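Local coordinates for protein 4-amino-4-deoxy-L-arabinose transferase or related glycosyltransferases of PMT family (Cupriavidus metallidurans, PDB 5EZM) that probably transfers 4-amino-4-deoxy-L-arabinose from a polyprenyl-phosphate carrier to lipid A, acting as a zinc-binding glycosyltransferase of the GT-C fold within the membrane, at residues A[239-242]-A[243-247]; A[471-474]-A[475-479]; A[567-571]-A[572-576]. All coordinates share one frame; numbering follows the deposited sequence.

Contact 1 (A[239-242]-A[243-247]); sequences GVVV and MLVIT
Val240 and Leu244 lie one turn apart and run side by side in the same direction, Val240 CG1 meeting Leu244 CD1 at 4.0 Å. The backbone between 239 and 247 is the close-knit part of this contact: Met243 N donates to Gly239 O at 2.9 Å with an N-H...O angle of 157°, and the amides of Leu244, Val245 and Ile246 repeat the bond to Val240, Val241 and Val242. Gly239 is buried and has no side chain; the flexible Met243, also buried and bent at chi2 and chi3, reaches Ile203 of helix 185-206. Val240, Val242 and Ile246 rest on Trp196, Val193 and Ala197 of that same helix. This is i to i+4 packing along one turn after another of helix 236-257, most of which is predicted to span the membrane in the GT-C fold, where beta-branched and aliphatic residues suit both a helix neighbour and lipid chains. In Val242 a chi1 of 62° puts CG1 between the backbone N and the carbonyl carbon and CG2 anti to N, beside the carbonyl carbon, 4.3 Å from Ile246 CD1. The Ile246 side chain is also about 4 Å from a bound monoacylglycerol-like lipid (MPG), and that of Val240 about 5 Å from the decaprenyl phosphate. On the flank of Val241 and Val245 the packing thins. Both stand on the surface, Val241 CG1 a loose 4.5 Å from Val245 CG2, and Leu244 is exposed as well. Such apolar surface residues are what a helix bordering lipid would carry. Thr247 brings in the one hydroxyl: its OG1 donates at 3.2 Å to Met243 O, which also accepts from Thr247 N, so that the buried hydroxyl finds its partner in the carbonyl one turn back while the residue touches an MPG.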
loop_
_atom_site.group_PDB
_atom_site.type_symbol
_atom_site.label_atom_id
_atom_site.label_comp_id
_atom_site.label_asym_id
_atom_site.label_seq_id
_atom_site.Cartn_x
_atom_site.Cartn_y
_atom_site.Cartn_z
ATOM N N GLY A 239 17.869 -19.758 -11.690
ATOM C CA GLY A 239 16.935 -18.755 -11.207
ATOM C C GLY A 239 15.576 -18.849 -11.872
ATOM O O GLY A 239 14.541 -18.687 -11.218
ATOM N N VAL A 240 15.557 -19.110 -13.180
ATOM C CA VAL A 240 14.289 -19.316 -13.874
ATOM C C VAL A 240 13.577 -20.543 -13.321
ATOM O O VAL A 240 12.357 -20.530 -13.124
ATOM C CB VAL A 240 14.516 -19.427 -15.393
ATOM C CG1 VAL A 240 13.283 -19.995 -16.074
ATOM C CG2 VAL A 240 14.849 -18.066 -15.972
ATOM N N VAL A 241 14.326 -21.613 -13.044
ATOM C CA VAL A 241 13.700 -22.831 -12.532
ATOM C C VAL A 241 13.093 -22.586 -11.155
ATOM O O VAL A 241 11.944 -22.961 -10.891
ATOM C CB VAL A 241 14.710 -23.992 -12.505
ATOM C CG1 VAL A 241 14.105 -25.191 -11.785
ATOM C CG2 VAL A 241 15.118 -24.372 -13.919
ATOM N N VAL A 242 13.850 -21.952 -10.255
ATOM C CA VAL A 242 13.319 -21.730 -8.913
ATOM C C VAL A 242 12.134 -20.770 -8.958
ATOM O O VAL A 242 11.140 -20.953 -8.243
ATOM C CB VAL A 242 14.430 -21.241 -7.960
ATOM C CG1 VAL A 242 15.001 -19.914 -8.409
ATOM C CG2 VAL A 242 13.902 -21.131 -6.536
ATOM N N MET A 243 12.200 -19.754 -9.826
ATOM C CA MET A 243 11.084 -18.819 -9.947
ATOM C C MET A 243 9.831 -19.522 -10.457
ATOM O O MET A 243 8.730 -19.298 -9.939
ATOM C CB MET A 243 11.464 -17.664 -10.871
ATOM C CG MET A 243 10.415 -16.573 -10.943
ATOM S SD MET A 243 10.282 -15.866 -12.592
ATOM C CE MET A 243 9.625 -17.261 -13.502
ATOM N N LEU A 244 9.979 -20.377 -11.473
ATOM C CA LEU A 244 8.843 -21.154 -11.958
ATOM C C LEU A 244 8.286 -22.056 -10.865
ATOM O O LEU A 244 7.066 -22.200 -10.731
ATOM C CB LEU A 244 9.248 -21.983 -13.179
ATOM C CG LEU A 244 9.545 -21.206 -14.462
ATOM C CD1 LEU A 244 9.997 -22.151 -15.559
ATOM C CD2 LEU A 244 8.333 -20.410 -14.910
ATOM N N VAL A 245 9.166 -22.670 -10.069
ATOM C CA VAL A 245 8.702 -23.501 -8.963
ATOM C C VAL A 245 7.904 -22.676 -7.965
ATOM O O VAL A 245 6.944 -23.170 -7.362
ATOM C CB VAL A 245 9.898 -24.209 -8.294
ATOM C CG1 VAL A 245 9.498 -24.792 -6.940
ATOM C CG2 VAL A 245 10.444 -25.303 -9.208
ATOM N N ILE A 246 8.255 -21.403 -7.793
ATOM C CA ILE A 246 7.535 -20.582 -6.824
ATOM C C ILE A 246 6.186 -20.130 -7.377
ATOM O O ILE A 246 5.162 -20.209 -6.688
ATOM C CB ILE A 246 8.405 -19.389 -6.390
ATOM C CG1 ILE A 246 9.600 -19.889 -5.583
ATOM C CG2 ILE A 246 7.590 -18.402 -5.570
ATOM C CD1 ILE A 246 10.524 -18.796 -5.130
ATOM N N THR A 247 6.150 -19.661 -8.626
ATOM C CA THR A 247 4.933 -19.043 -9.147
ATOM C C THR A 247 3.944 -20.041 -9.739
ATOM O O THR A 247 2.735 -19.910 -9.521
ATOM C CB THR A 247 5.278 -18.005 -10.218
ATOM O OG1 THR A 247 5.907 -18.657 -11.329
ATOM C CG2 THR A 247 6.206 -16.954 -9.656
#

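Contact 2 (A[471-474]-A[475-479])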
loop_
_atom_site.group_PDB
_atom_site.type_symbol
_atom_site.label_atom_id
_atom_site.label_comp_id
_atom_site.label_asym_id
_atom_site.label_seq_id
_atom_site.Cartn_x
_atom_site.Cartn_y
_atom_site.Cartn_z
ATOM N N PRO A 471 -22.437 -1.959 14.674
ATOM C CA PRO A 471 -23.128 -2.623 15.798
ATOM C C PRO A 471 -24.647 -2.556 15.724
ATOM O O PRO A 471 -25.314 -3.543 16.058
ATOM C CB PRO A 471 -22.585 -1.882 17.028
ATOM C CG PRO A 471 -21.257 -1.394 16.611
ATOM C CD PRO A 471 -21.420 -1.011 15.166
ATOM N N GLN A 472 -25.215 -1.418 15.313
ATOM C CA GLN A 472 -26.667 -1.330 15.156
ATOM C C GLN A 472 -27.182 -2.375 14.173
ATOM O O GLN A 472 -28.202 -3.028 14.425
ATOM C CB GLN A 472 -27.063 0.074 14.695
ATOM C CG GLN A 472 -26.838 1.163 15.730
ATOM C CD GLN A 472 -27.867 1.126 16.848
ATOM O OE1 GLN A 472 -28.937 0.532 16.703
ATOM N NE2 GLN A 472 -27.545 1.764 17.972
ATOM N N ILE A 473 -26.482 -2.553 13.050
ATOM C CA ILE A 473 -26.912 -3.510 12.035
ATOM C C ILE A 473 -26.739 -4.937 12.532
ATOM O O ILE A 473 -27.599 -5.796 12.306
ATOM C CB ILE A 473 -26.136 -3.271 10.728
ATOM C CG1 ILE A 473 -26.359 -1.843 10.234
ATOM C CG2 ILE A 473 -26.546 -4.278 9.660
ATOM C CD1 ILE A 473 -25.498 -1.472 9.063
ATOM N N ALA A 474 -25.631 -5.214 13.223
ATOM C CA ALA A 474 -25.326 -6.572 13.657
ATOM C C ALA A 474 -26.300 -7.084 14.709
ATOM O O ALA A 474 -26.409 -8.302 14.887
ATOM C CB ALA A 474 -23.899 -6.639 14.200
ATOM N N GLN A 475 -27.006 -6.190 15.406
ATOM C CA GLN A 475 -27.958 -6.632 16.420
ATOM C C GLN A 475 -29.070 -7.477 15.811
ATOM O O GLN A 475 -29.566 -8.409 16.457
ATOM C CB GLN A 475 -28.542 -5.422 17.152
ATOM C CG GLN A 475 -29.417 -5.780 18.349
ATOM C CD GLN A 475 -30.125 -4.575 18.944
ATOM O OE1 GLN A 475 -29.843 -3.432 18.582
ATOM N NE2 GLN A 475 -31.057 -4.827 19.858
ATOM N N LYS A 476 -29.462 -7.185 14.570
ATOM C CA LYS A 476 -30.538 -7.904 13.907
ATOM C C LYS A 476 -30.100 -8.710 12.693
ATOM O O LYS A 476 -30.873 -9.555 12.229
ATOM C CB LYS A 476 -31.647 -6.930 13.481
ATOM C CG LYS A 476 -32.385 -6.299 14.644
ATOM C CD LYS A 476 -33.060 -7.362 15.501
ATOM C CE LYS A 476 -33.805 -6.740 16.671
ATOM N NZ LYS A 476 -32.897 -5.966 17.568
ATOM N N LEU A 477 -28.898 -8.485 12.166
ATOM C CA LEU A 477 -28.418 -9.207 10.995
ATOM C C LEU A 477 -27.756 -10.515 11.418
ATOM O O LEU A 477 -26.899 -10.529 12.307
ATOM C CB LEU A 477 -27.434 -8.351 10.198
ATOM C CG LEU A 477 -26.822 -8.988 8.947
ATOM C CD1 LEU A 477 -27.897 -9.276 7.908
ATOM C CD2 LEU A 477 -25.725 -8.104 8.358
ATOM N N THR A 478 -28.154 -11.606 10.774
ATOM C CA THR A 478 -27.622 -12.936 11.010
ATOM C C THR A 478 -26.797 -13.401 9.814
ATOM O O THR A 478 -26.944 -12.876 8.705
ATOM C CB THR A 478 -28.763 -13.929 11.265
ATOM O OG1 THR A 478 -29.491 -14.140 10.049
ATOM C CG2 THR A 478 -29.709 -13.389 12.323
ATOM N N PRO A 479 -25.903 -14.381 10.002
ATOM C CA PRO A 479 -25.090 -14.841 8.863
ATOM C C PRO A 479 -25.898 -15.518 7.768
ATOM O O PRO A 479 -25.502 -15.450 6.598
ATOM C CB PRO A 479 -24.086 -15.806 9.509
ATOM C CG PRO A 479 -24.697 -16.190 10.805
ATOM C CD PRO A 479 -25.463 -14.993 11.267
#
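Ile473 holds CG1 beside its backbone N (chi1 -58°), which sets CG2 anti to that nitrogen, while Leu477 swings CG anti to its own N (chi1 179°); the two side chains then run alongside each other, with Ile473 CG2 4.1 Å from Leu477 CD2. The setting is the C-terminal end of helix 470-474, where the chain passes into the loop ahead of strand 483-486 in the C-terminal alpha/beta domain. Branched aliphatics suit this inward face: Ile473 is buried on Met539, Leu493 and Leu497, and Leu477, partly exposed, sits at the edge of the same patch on Met539 and Leu497. Ala474, small and exposed, lies at the helix end beside polar Gln472 and Gln475, as fits a surface turn. A weak backbone bond of 3.2 Å runs from Gln475 N to Pro471 O. One residue pair further on, the carbonyl of Ile473 accepts both an i+3 and an i+4 amide. Leu477 N reaches Ile473 O at 3.0 Å in the carbonyl plane, whereas Lys476 N approaches the same Ile473 O at 3.2 Å from above that plane, 49° out of it.

Contact 3 (A[567-571]-A[572-576])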
loop_
_atom_site.group_PDB
_atom_site.type_symbol
_atom_site.label_atom_id
_atom_site.label_comp_id
_atom_site.label_asym_id
_atom_site.label_seq_id
_atom_site.Cartn_x
_atom_site.Cartn_y
_atom_site.Cartn_z
ATOM N N VAL A 567 -28.991 1.633 5.228
ATOM C CA VAL A 567 -29.118 0.199 5.460
ATOM C C VAL A 567 -30.538 -0.078 5.922
ATOM O O VAL A 567 -30.964 0.420 6.977
ATOM C CB VAL A 567 -28.098 -0.312 6.489
ATOM C CG1 VAL A 567 -28.236 -1.818 6.661
ATOM C CG2 VAL A 567 -26.685 0.062 6.063
ATOM N N VAL A 568 -31.261 -0.889 5.148
ATOM C CA VAL A 568 -32.691 -1.096 5.331
ATOM C C VAL A 568 -32.979 -2.587 5.474
ATOM O O VAL A 568 -32.125 -3.440 5.228
ATOM C CB VAL A 568 -33.508 -0.505 4.166
ATOM C CG1 VAL A 568 -33.215 0.980 4.011
ATOM C CG2 VAL A 568 -33.191 -1.246 2.879
ATOM N N ALA A 569 -34.214 -2.885 5.879
ATOM C CA ALA A 569 -34.729 -4.246 5.945
ATOM C C ALA A 569 -36.117 -4.286 5.313
ATOM O O ALA A 569 -36.786 -3.258 5.173
ATOM C CB ALA A 569 -34.789 -4.762 7.387
ATOM N N ASN A 570 -36.540 -5.485 4.911
ATOM C CA ASN A 570 -37.838 -5.664 4.269
ATOM C C ASN A 570 -38.924 -6.116 5.233
ATOM O O ASN A 570 -40.061 -6.331 4.805
ATOM C CB ASN A 570 -37.737 -6.655 3.101
ATOM C CG ASN A 570 -37.265 -8.027 3.528
ATOM O OD1 ASN A 570 -36.782 -8.217 4.646
ATOM N ND2 ASN A 570 -37.387 -8.995 2.625
ATOM N N VAL A 571 -38.604 -6.269 6.514
ATOM C CA VAL A 571 -39.594 -6.527 7.550
ATOM C C VAL A 571 -39.397 -5.499 8.657
ATOM O O VAL A 571 -38.262 -5.143 8.992
ATOM C CB VAL A 571 -39.498 -7.968 8.094
ATOM C CG1 VAL A 571 -39.786 -8.968 6.987
ATOM C CG2 VAL A 571 -38.135 -8.229 8.685
ATOM N N ALA A 572 -40.507 -5.005 9.210
ATOM C CA ALA A 572 -40.423 -3.915 10.176
ATOM C C ALA A 572 -39.715 -4.339 11.457
ATOM O O ALA A 572 -39.117 -3.497 12.139
ATOM C CB ALA A 572 -41.822 -3.387 10.490
ATOM N N SER A 573 -39.755 -5.628 11.797
ATOM C CA SER A 573 -39.169 -6.108 13.044
ATOM C C SER A 573 -37.643 -6.124 13.028
ATOM O O SER A 573 -37.037 -6.420 14.065
ATOM C CB SER A 573 -39.703 -7.505 13.361
ATOM O OG SER A 573 -39.516 -8.381 12.264
ATOM N N LEU A 574 -37.002 -5.816 11.902
ATOM C CA LEU A 574 -35.548 -5.753 11.832
ATOM C C LEU A 574 -35.023 -4.321 11.878
ATOM O O LEU A 574 -33.888 -4.070 11.457
ATOM C CB LEU A 574 -35.044 -6.461 10.573
ATOM C CG LEU A 574 -35.122 -7.989 10.556
ATOM C CD1 LEU A 574 -34.591 -8.537 9.243
ATOM C CD2 LEU A 574 -34.363 -8.584 11.728
ATOM N N ALA A 575 -35.821 -3.381 12.382
ATOM C CA ALA A 575 -35.421 -1.983 12.432
ATOM C C ALA A 575 -36.110 -1.310 13.611
ATOM O O ALA A 575 -37.002 -1.880 14.244
ATOM C CB ALA A 575 -35.752 -1.265 11.119
ATOM N N GLY A 576 -35.680 -0.084 13.908
ATOM C CA GLY A 576 -36.300 0.707 14.943
ATOM C C GLY A 576 -37.689 1.163 14.542
ATOM O O GLY A 576 -38.074 1.084 13.371
#
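Val571 and Leu574 cross obliquely, the valine presenting CG2 to the branch point of the leucine: Val571 CG2 is 3.6 Å from Leu574 CG and equally close to Leu574 CD1. With CG1 beside the backbone N (chi1 -62°), CG2 of Val571 sits between the N and the carbonyl carbon, on the side that Leu574 occupies. Leu574 also meets Ala569, Leu574 CB to Ala569 CB at 3.6 Å; at that spot a methyl group is all that Ala569 puts against the leucine. Val571 and Leu574 are brought together by a type I turn over Ala572 and Ser573, which follows strand 566-569 and folds the C-terminal tail back beside the five-stranded mixed sheet. Across the turn Leu574 N bonds to Val571 O at 3.2 Å, straight at the hydrogen (166°) but coming from above the carbonyl plane. Small Ala572 and polar Ser573 suit the exposed apex of the turn, and the methyl of Ala572 rests on Tyr557 of the adjoining strand 557-561. Asn570 directs its amide elsewhere, OD1 accepting from Ala538 N and ND2 donating to the carbonyls of Trp532 and Gln536. The chemistry implies a turn closed by the Leu574 N to Val571 O bond and apolar contacts, while Asn570 probably anchors the strand end beside it with its three side-chain hydrogen bonds.

How the contacts relate
Contact 1 belongs to the membrane part and is partly buried; contacts 2 and 3 are surface contacts of the C-terminal domain, their centres about 47 and 54 Å from that of contact 1. Regular helix bonding and aliphatics that probably face lipid on one side mark 239-247, whereas 471-479 and 567-576 are places where a helix or strand gives way to a loop, with fewer bonds and polar or small residues at the exposed points. Contacts 2 and 3, centres 11 Å apart, touch directly: Ile473 CD1 packs on Val567 CG2 at 3.6 Å, and Lys476 CB on Leu574 CD2 at 3.6 Å, joining the helix end and the loop after it to the strand and the tail.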